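Local coordinates for putative cell adhesion protein (Bacteroides fragilis, PDB 4H40) that probably serves as a fimbrillin-like pilus subunit and so takes part in bacterial cell adhesion, at residues Y139-D144 with P175-Q180; S55-V60 with F117-P122. All coordinates share one frame; numbering follows the deposited sequence.

Contacts 1 and 2 belong to one run of neighbouring strands in the N-terminal part of the chain, and their centres lie about 9 Å apart. Strand 113-121 pairs with strand 56-62 in contact 2 and with strand 141-142 along its other edge. Strand 141-142 in turn pairs with strand 177-190 in contact 1. Two probable hydrogen bonds join the contacts: Leu141 O to Ser121 N at 2.7 Å, and Thr143 OG1 to Ile119 N at 2.8 Å. Contact 1 lies nearer the chain centre, about 7 Å from it against about 13 Å for contact 2. Strand 113-121 is thus the element through which the two contacts meet.

Contact 1 (Y139-D144 with P175-Q180); sequences YLLATD and PPIINQ
The side-chain amide of Gln180 meets the carboxylate of Asp144 with the two planes turned 54° apart. Gln180 NE2 uses both hydrogens close to its own amide plane. One goes to Asp144 OD2 at 2.9 Å, on the anti side of the carboxylate and somewhat out of its plane. The other goes back to Ile178 O at 3.0 Å, from above that carbonyl's plane. Ala142 N reaches Ile178 O from the opposite face, so two donors grip this oxygen; the two bonds of NE2 fix the turn of the amide. Asp144 OD1 makes a salt bridge with Arg146, which should help keep the carboxylate charged. The second flat group is the amide of Asn179. Leu141 CD2 lies over it, 3.5 Å from CG, OD1 and ND2 alike. A water joins Asn179 OD1 to Leu140 N, and another joins Asp144 OD2 to Asn179 O. The backbones form a short antiparallel bridge. Ala142 and Ile178 are its hydrogen-bonded pair, with Ile178 N at 3.1 Å from Ala142 O. Gln180 N adds a bond of 2.8 Å to Leu140 O, nearly along the C=O axis. Ile177 CD1 packs on Leu141 CB at 3.7 Å. Strand 141-142 thus lies between strands 113-121 and 177-190. On its other edge, strand 177-190 pairs with strand 23-24, where Ile177 bonds through its backbone to Gly22 and Tyr24. Tyr139 OH bonds to His254 of strand 251-257.

Contact 2 (S55-V60 with F117-P122); sequences STIRLV and FRILSP
Strands 56-60 and 117-121 form an antiparallel beta pair, in which Arg58 with Leu120 and Val60 with Arg118 are the hydrogen-bonded pairs. Arg58 N lies 2.8 Å from Leu120 O, and Val60 N lies 2.9 Å from Arg118 O. The return bonds run from Leu120 N and Arg118 N. The next such pair would be Thr56 with Pro122, but a proline has no N-H to give. With OG anti to its backbone N (chi1 -177°), Ser121 reaches across instead and donates from OG to Thr56 O at 2.6 Å. The peptide bond before Pro122 is cis, where the regular pairing ends. On one face Leu59 and Ile119 run alongside each other in the same direction, and their CD1 atoms meet. Ile119 CD1 also lies at the edge of the Phe117 ring, in its plane. Ile57 CD1 touches Ile119 CG2 at 3.9 Å. On the other face Val60 CG2 meets Leu120 CD1 at 3.9 Å. Arg118 turns away to a salt bridge with Asp145 and a cation-pi contact with Trp221. Antiparallel pairing of this kind is consistent with the beta-sandwich of fimbrillin-like proteins, which belong to the transthyretin clan.

Contact 1 (Y139-D144 with P175-Q180)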
ATOM      1  N   TYR B 139      14.198 -19.505  -7.549  1.00 44.10           N
ATOM      2  CA  TYR B 139      14.610 -19.566  -6.150  1.00 42.00           C
ATOM      3  C   TYR B 139      15.939 -20.242  -6.063  1.00 44.09           C
ATOM      4  O   TYR B 139      16.213 -21.126  -6.867  1.00 42.67           O
ATOM      5  CB  TYR B 139      13.586 -20.309  -5.273  1.00 40.94           C
ATOM      6  CG  TYR B 139      12.211 -19.708  -5.299  1.00 41.65           C
ATOM      7  CD1 TYR B 139      11.963 -18.458  -4.738  1.00 41.99           C
ATOM      8  CD2 TYR B 139      11.145 -20.383  -5.886  1.00 42.78           C
ATOM      9  CE1 TYR B 139      10.689 -17.896  -4.766  1.00 40.16           C
ATOM     10  CE2 TYR B 139       9.854 -19.842  -5.882  1.00 42.00           C
ATOM     11  CZ  TYR B 139       9.640 -18.590  -5.344  1.00 45.05           C
ATOM     12  OH  TYR B 139       8.392 -18.042  -5.394  1.00 48.73           O
ATOM     13  N   LEU B 140      16.781 -19.803  -5.110  1.00 42.26           N
ATOM     14  CA  LEU B 140      18.068 -20.416  -4.841  1.00 43.32           C
ATOM     15  C   LEU B 140      18.333 -20.414  -3.364  1.00 47.01           C
ATOM     16  O   LEU B 140      18.470 -19.365  -2.734  1.00 46.79           O
ATOM     17  CB  LEU B 140      19.258 -19.799  -5.598  1.00 44.66           C
ATOM     18  CG  LEU B 140      20.609 -20.446  -5.256  1.00 51.18           C
ATOM     19  CD1 LEU B 140      20.927 -21.643  -6.145  1.00 52.19           C
ATOM     20  CD2 LEU B 140      21.712 -19.425  -5.241  1.00 55.30           C
ATOM     21  N   LEU B 141      18.380 -21.621  -2.817  1.00 44.88           N
ATOM     22  CA  LEU B 141      18.728 -21.868  -1.436  1.00 45.26           C
ATOM     23  C   LEU B 141      20.203 -22.114  -1.411  1.00 50.07           C
ATOM     24  O   LEU B 141      20.721 -22.774  -2.311  1.00 52.02           O
ATOM     25  CB  LEU B 141      17.967 -23.067  -0.869  1.00 45.29           C
ATOM     26  CG  LEU B 141      16.460 -22.962  -0.687  1.00 48.39           C
ATOM     27  CD1 LEU B 141      15.925 -24.266  -0.194  1.00 48.41           C
ATOM     28  CD2 LEU B 141      16.097 -21.908   0.333  1.00 49.85           C
ATOM     29  N   ALA B 142      20.899 -21.553  -0.442  1.00 46.44           N
ATOM     30  CA  ALA B 142      22.345 -21.703  -0.370  1.00 48.00           C
ATOM     31  C   ALA B 142      22.871 -21.382   1.023  1.00 52.36           C
ATOM     32  O   ALA B 142      22.118 -20.984   1.921  1.00 51.34           O
ATOM     33  CB  ALA B 142      23.004 -20.765  -1.386  1.00 49.27           C
ATOM     34  N   THR B 143      24.177 -21.555   1.177  1.00 50.44           N
ATOM     35  CA  THR B 143      24.981 -21.201   2.337  1.00 51.17           C
ATOM     36  C   THR B 143      24.945 -19.670   2.446  1.00 56.30           C
ATOM     37  O   THR B 143      25.097 -18.978   1.434  1.00 55.31           O
ATOM     38  CB  THR B 143      26.412 -21.741   2.110  1.00 56.71           C
ATOM     39  OG1 THR B 143      26.374 -23.165   1.972  1.00 56.82           O
ATOM     40  CG2 THR B 143      27.365 -21.354   3.209  1.00 55.21           C
ATOM     41  N   ASP B 144      24.711 -19.139   3.640  1.00 54.98           N
ATOM     42  CA  ASP B 144      24.666 -17.696   3.836  1.00 54.88           C
ATOM     43  C   ASP B 144      25.544 -17.311   4.993  1.00 62.08           C
ATOM     44  O   ASP B 144      25.297 -17.743   6.122  1.00 62.00           O
ATOM     45  CB  ASP B 144      23.233 -17.220   4.068  1.00 54.59           C
ATOM     46  CG  ASP B 144      22.942 -15.856   3.499  1.00 59.99           C
ATOM     47  OD1 ASP B 144      23.613 -14.892   3.906  1.00 60.71           O
ATOM     48  OD2 ASP B 144      22.024 -15.749   2.667  1.00 66.39           O
ATOM     49  N   PRO B 175      24.805 -27.896   7.242  1.00 57.69           N
ATOM     50  CA  PRO B 175      24.054 -26.869   7.965  1.00 56.95           C
ATOM     51  C   PRO B 175      22.760 -26.508   7.200  1.00 59.18           C
ATOM     52  O   PRO B 175      22.659 -26.818   6.004  1.00 60.73           O
ATOM     53  CB  PRO B 175      25.036 -25.688   8.028  1.00 59.01           C
ATOM     54  CG  PRO B 175      26.291 -26.135   7.289  1.00 63.98           C
ATOM     55  CD  PRO B 175      25.919 -27.303   6.474  1.00 58.63           C
ATOM     56  N   PRO B 176      21.729 -25.910   7.834  1.00 51.85           N
ATOM     57  CA  PRO B 176      20.547 -25.531   7.050  1.00 48.67           C
ATOM     58  C   PRO B 176      20.911 -24.445   6.016  1.00 50.41           C
ATOM     59  O   PRO B 176      21.920 -23.748   6.167  1.00 47.56           O
ATOM     60  CB  PRO B 176      19.554 -25.029   8.101  1.00 50.10           C
ATOM     61  CG  PRO B 176      20.375 -24.650   9.277  1.00 56.18           C
ATOM     62  CD  PRO B 176      21.623 -25.474   9.245  1.00 53.94           C
ATOM     63  N   ILE B 177      20.129 -24.359   4.923  1.00 47.75           N
ATOM     64  CA  ILE B 177      20.347 -23.373   3.865  1.00 45.41           C
ATOM     65  C   ILE B 177      19.169 -22.371   3.878  1.00 49.91           C
ATOM     66  O   ILE B 177      18.166 -22.587   4.543  1.00 53.04           O
ATOM     67  CB  ILE B 177      20.635 -24.039   2.486  1.00 47.35           C
ATOM     68  CG1 ILE B 177      19.503 -25.003   2.030  1.00 47.10           C
ATOM     69  CG2 ILE B 177      22.017 -24.725   2.496  1.00 47.32           C
ATOM     70  CD1 ILE B 177      19.789 -25.816   0.703  1.00 41.66           C
ATOM     71  N   ILE B 178      19.324 -21.246   3.224  1.00 44.93           N
ATOM     72  CA  ILE B 178      18.349 -20.158   3.252  1.00 42.47           C
ATOM     73  C   ILE B 178      18.331 -19.510   1.882  1.00 48.22           C
ATOM     74  O   ILE B 178      19.294 -19.656   1.111  1.00 50.55           O
ATOM     75  CB  ILE B 178      18.733 -19.181   4.417  1.00 45.27           C
ATOM     76  CG1 ILE B 178      17.662 -18.110   4.708  1.00 44.50           C
ATOM     77  CG2 ILE B 178      20.167 -18.622   4.290  1.00 45.54           C
ATOM     78  CD1 ILE B 178      17.695 -17.557   6.083  1.00 52.88           C
ATOM     79  N   ASN B 179      17.227 -18.830   1.565  1.00 44.34           N
ATOM     80  CA  ASN B 179      16.957 -18.169   0.282  1.00 43.67           C
ATOM     81  C   ASN B 179      17.868 -16.996  -0.009  1.00 45.89           C
ATOM     82  O   ASN B 179      18.072 -16.121   0.840  1.00 44.84           O
ATOM     83  CB  ASN B 179      15.518 -17.684   0.235  1.00 45.48           C
ATOM     84  CG  ASN B 179      14.563 -18.777  -0.086  1.00 58.66           C
ATOM     85  OD1 ASN B 179      14.499 -19.255  -1.228  1.00 41.65           O
ATOM     86  ND2 ASN B 179      13.869 -19.237   0.937  1.00 55.32           N
ATOM     87  N   GLN B 180      18.335 -16.953  -1.255  1.00 42.69           N
ATOM     88  CA  GLN B 180      19.214 -15.904  -1.757  1.00 43.49           C
ATOM     89  C   GLN B 180      18.443 -14.842  -2.489  1.00 49.67           C
ATOM     90  O   GLN B 180      18.967 -13.747  -2.691  1.00 53.21           O
ATOM     91  CB  GLN B 180      20.306 -16.505  -2.665  1.00 45.28           C
ATOM     92  CG  GLN B 180      21.230 -17.491  -1.933  1.00 43.64           C
ATOM     93  CD  GLN B 180      21.756 -16.942  -0.629  1.00 53.92           C
ATOM     94  OE1 GLN B 180      22.570 -16.018  -0.595  1.00 54.02           O
ATOM     95  NE2 GLN B 180      21.234 -17.439   0.474  1.00 38.68           N
TER
HETATM   96  O   HOH W   1      15.742 -17.804  -3.081  1.00 40.21           O
HETATM   97  O   HOH W   2      19.278 -14.861   2.950  1.00 48.93           O

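Contact 2 (S55-V60 with F117-P122)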
ATOM      1  N   SER B  55      14.015 -32.203  -4.928  1.00 63.58           N
ATOM      2  CA  SER B  55      14.936 -31.086  -5.118  1.00 61.58           C
ATOM      3  C   SER B  55      16.366 -31.603  -5.141  1.00 65.34           C
ATOM      4  O   SER B  55      16.620 -32.735  -4.727  1.00 66.69           O
ATOM      5  CB  SER B  55      14.753 -30.025  -4.036  1.00 62.11           C
ATOM      6  OG  SER B  55      15.229 -30.448  -2.772  1.00 71.42           O
ATOM      7  N   THR B  56      17.287 -30.804  -5.678  1.00 60.60           N
ATOM      8  CA  THR B  56      18.688 -31.207  -5.753  1.00 61.84           C
ATOM      9  C   THR B  56      19.537 -30.241  -4.967  1.00 64.28           C
ATOM     10  O   THR B  56      19.167 -29.069  -4.829  1.00 63.18           O
ATOM     11  CB  THR B  56      19.197 -31.303  -7.211  1.00 69.49           C
ATOM     12  OG1 THR B  56      19.104 -30.026  -7.851  1.00 67.08           O
ATOM     13  CG2 THR B  56      18.481 -32.372  -8.021  1.00 67.53           C
ATOM     14  N   ILE B  57      20.660 -30.735  -4.431  1.00 59.89           N
ATOM     15  CA  ILE B  57      21.632 -29.907  -3.726  1.00 58.53           C
ATOM     16  C   ILE B  57      22.986 -30.149  -4.360  1.00 60.48           C
ATOM     17  O   ILE B  57      23.266 -31.269  -4.765  1.00 62.66           O
ATOM     18  CB  ILE B  57      21.668 -30.083  -2.165  1.00 62.10           C
ATOM     19  CG1 ILE B  57      22.246 -31.410  -1.712  1.00 64.87           C
ATOM     20  CG2 ILE B  57      20.333 -29.823  -1.485  1.00 62.48           C
ATOM     21  CD1 ILE B  57      23.531 -31.233  -1.019  1.00 77.75           C
ATOM     22  N   ARG B  58      23.806 -29.106  -4.476  1.00 55.45           N
ATOM     23  CA  ARG B  58      25.194 -29.187  -4.927  1.00 57.24           C
ATOM     24  C   ARG B  58      26.133 -28.974  -3.747  1.00 61.17           C
ATOM     25  O   ARG B  58      26.037 -27.971  -3.042  1.00 59.29           O
ATOM     26  CB  ARG B  58      25.539 -28.179  -6.036  1.00 57.00           C
ATOM     27  CG  ARG B  58      27.061 -28.091  -6.304  1.00 62.11           C
ATOM     28  CD  ARG B  58      27.448 -27.302  -7.533  1.00 66.98           C
ATOM     29  NE  ARG B  58      26.760 -27.786  -8.729  1.00 72.40           N
ATOM     30  CZ  ARG B  58      27.203 -28.749  -9.530  1.00 84.47           C
ATOM     31  NH1 ARG B  58      28.366 -29.340  -9.292  1.00 77.69           N
ATOM     32  NH2 ARG B  58      26.490 -29.119 -10.583  1.00 70.25           N
ATOM     33  N   LEU B  59      27.061 -29.889  -3.570  1.00 60.16           N
ATOM     34  CA  LEU B  59      28.072 -29.778  -2.543  1.00 61.64           C
ATOM     35  C   LEU B  59      29.313 -29.208  -3.223  1.00 66.47           C
ATOM     36  O   LEU B  59      29.816 -29.833  -4.151  1.00 67.99           O
ATOM     37  CB  LEU B  59      28.296 -31.177  -1.938  1.00 64.09           C
ATOM     38  CG  LEU B  59      29.054 -31.308  -0.626  1.00 70.31           C
ATOM     39  CD1 LEU B  59      28.260 -30.766   0.531  1.00 68.81           C
ATOM     40  CD2 LEU B  59      29.322 -32.751  -0.347  1.00 75.57           C
ATOM     41  N   VAL B  60      29.711 -27.961  -2.856  1.00 63.27           N
ATOM     42  CA  VAL B  60      30.871 -27.210  -3.381  1.00 64.75           C
ATOM     43  C   VAL B  60      31.997 -27.364  -2.353  1.00 72.32           C
ATOM     44  O   VAL B  60      31.818 -26.960  -1.195  1.00 71.54           O
ATOM     45  CB  VAL B  60      30.562 -25.699  -3.676  1.00 66.63           C
ATOM     46  CG1 VAL B  60      31.739 -25.008  -4.368  1.00 67.94           C
ATOM     47  CG2 VAL B  60      29.275 -25.516  -4.481  1.00 64.35           C
ATOM     48  N   PHE B 117      33.057 -26.193   2.902  1.00 76.60           N
ATOM     49  CA  PHE B 117      32.039 -26.609   1.952  1.00 75.68           C
ATOM     50  C   PHE B 117      30.842 -25.671   1.985  1.00 74.42           C
ATOM     51  O   PHE B 117      30.464 -25.140   3.032  1.00 72.41           O
ATOM     52  CB  PHE B 117      31.622 -28.100   2.118  1.00 79.18           C
ATOM     53  CG  PHE B 117      30.970 -28.481   3.427  1.00 81.66           C
ATOM     54  CD1 PHE B 117      31.739 -28.841   4.525  1.00 87.79           C
ATOM     55  CD2 PHE B 117      29.583 -28.498   3.556  1.00 83.41           C
ATOM     56  CE1 PHE B 117      31.133 -29.163   5.751  1.00 89.36           C
ATOM     57  CE2 PHE B 117      28.975 -28.830   4.782  1.00 86.87           C
ATOM     58  CZ  PHE B 117      29.756 -29.167   5.869  1.00 87.05           C
ATOM     59  N   ARG B 118      30.286 -25.439   0.795  1.00 69.81           N
ATOM     60  CA  ARG B 118      29.104 -24.614   0.568  1.00 66.56           C
ATOM     61  C   ARG B 118      28.054 -25.454  -0.138  1.00 69.93           C
ATOM     62  O   ARG B 118      28.385 -26.469  -0.767  1.00 70.28           O
ATOM     63  CB  ARG B 118      29.433 -23.347  -0.241  1.00 63.03           C
ATOM     64  CG  ARG B 118      30.487 -22.473   0.397  1.00 61.42           C
ATOM     65  CD  ARG B 118      30.371 -21.045  -0.056  1.00 60.79           C
ATOM     66  NE  ARG B 118      30.654 -20.164   1.069  1.00 63.58           N
ATOM     67  CZ  ARG B 118      29.884 -19.159   1.461  1.00 74.57           C
ATOM     68  NH1 ARG B 118      28.794 -18.843   0.781  1.00 57.86           N
ATOM     69  NH2 ARG B 118      30.211 -18.445   2.518  1.00 68.75           N
ATOM     70  N   ILE B 119      26.783 -25.056   0.004  1.00 65.36           N
ATOM     71  CA  ILE B 119      25.639 -25.750  -0.591  1.00 63.98           C
ATOM     72  C   ILE B 119      24.849 -24.780  -1.421  1.00 65.14           C
ATOM     73  O   ILE B 119      24.729 -23.606  -1.063  1.00 64.55           O
ATOM     74  CB  ILE B 119      24.696 -26.433   0.469  1.00 66.39           C
ATOM     75  CG1 ILE B 119      25.409 -26.977   1.733  1.00 67.73           C
ATOM     76  CG2 ILE B 119      23.716 -27.440  -0.168  1.00 66.87           C
ATOM     77  CD1 ILE B 119      26.307 -28.118   1.528  1.00 78.95           C
ATOM     78  N   LEU B 120      24.270 -25.302  -2.502  1.00 60.32           N
ATOM     79  CA  LEU B 120      23.365 -24.629  -3.432  1.00 57.24           C
ATOM     80  C   LEU B 120      22.208 -25.556  -3.719  1.00 59.13           C
ATOM     81  O   LEU B 120      22.414 -26.771  -3.836  1.00 59.49           O
ATOM     82  CB  LEU B 120      24.071 -24.265  -4.747  1.00 57.30           C
ATOM     83  CG  LEU B 120      25.233 -23.312  -4.674  1.00 61.65           C
ATOM     84  CD1 LEU B 120      26.178 -23.580  -5.780  1.00 64.11           C
ATOM     85  CD2 LEU B 120      24.784 -21.866  -4.723  1.00 60.41           C
ATOM     86  N   SER B 121      21.004 -25.001  -3.854  1.00 52.80           N
ATOM     87  CA  SER B 121      19.822 -25.778  -4.220  1.00 52.20           C
ATOM     88  C   SER B 121      18.885 -24.879  -5.017  1.00 55.87           C
ATOM     89  O   SER B 121      18.488 -23.827  -4.496  1.00 53.08           O
ATOM     90  CB  SER B 121      19.128 -26.385  -3.005  1.00 53.36           C
ATOM     91  OG  SER B 121      18.040 -27.189  -3.425  1.00 56.02           O
ATOM     92  N   PRO B 122      18.597 -25.187  -6.306  1.00 54.72           N
ATOM     93  CA  PRO B 122      18.995 -26.379  -7.095  1.00 56.55           C
ATOM     94  C   PRO B 122      20.506 -26.528  -7.302  1.00 62.00           C
ATOM     95  O   PRO B 122      21.253 -25.557  -7.151  1.00 60.48           O
ATOM     96  CB  PRO B 122      18.295 -26.151  -8.447  1.00 57.77           C
ATOM     97  CG  PRO B 122      17.143 -25.255  -8.131  1.00 59.68           C
ATOM     98  CD  PRO B 122      17.692 -24.323  -7.090  1.00 54.79           C
TER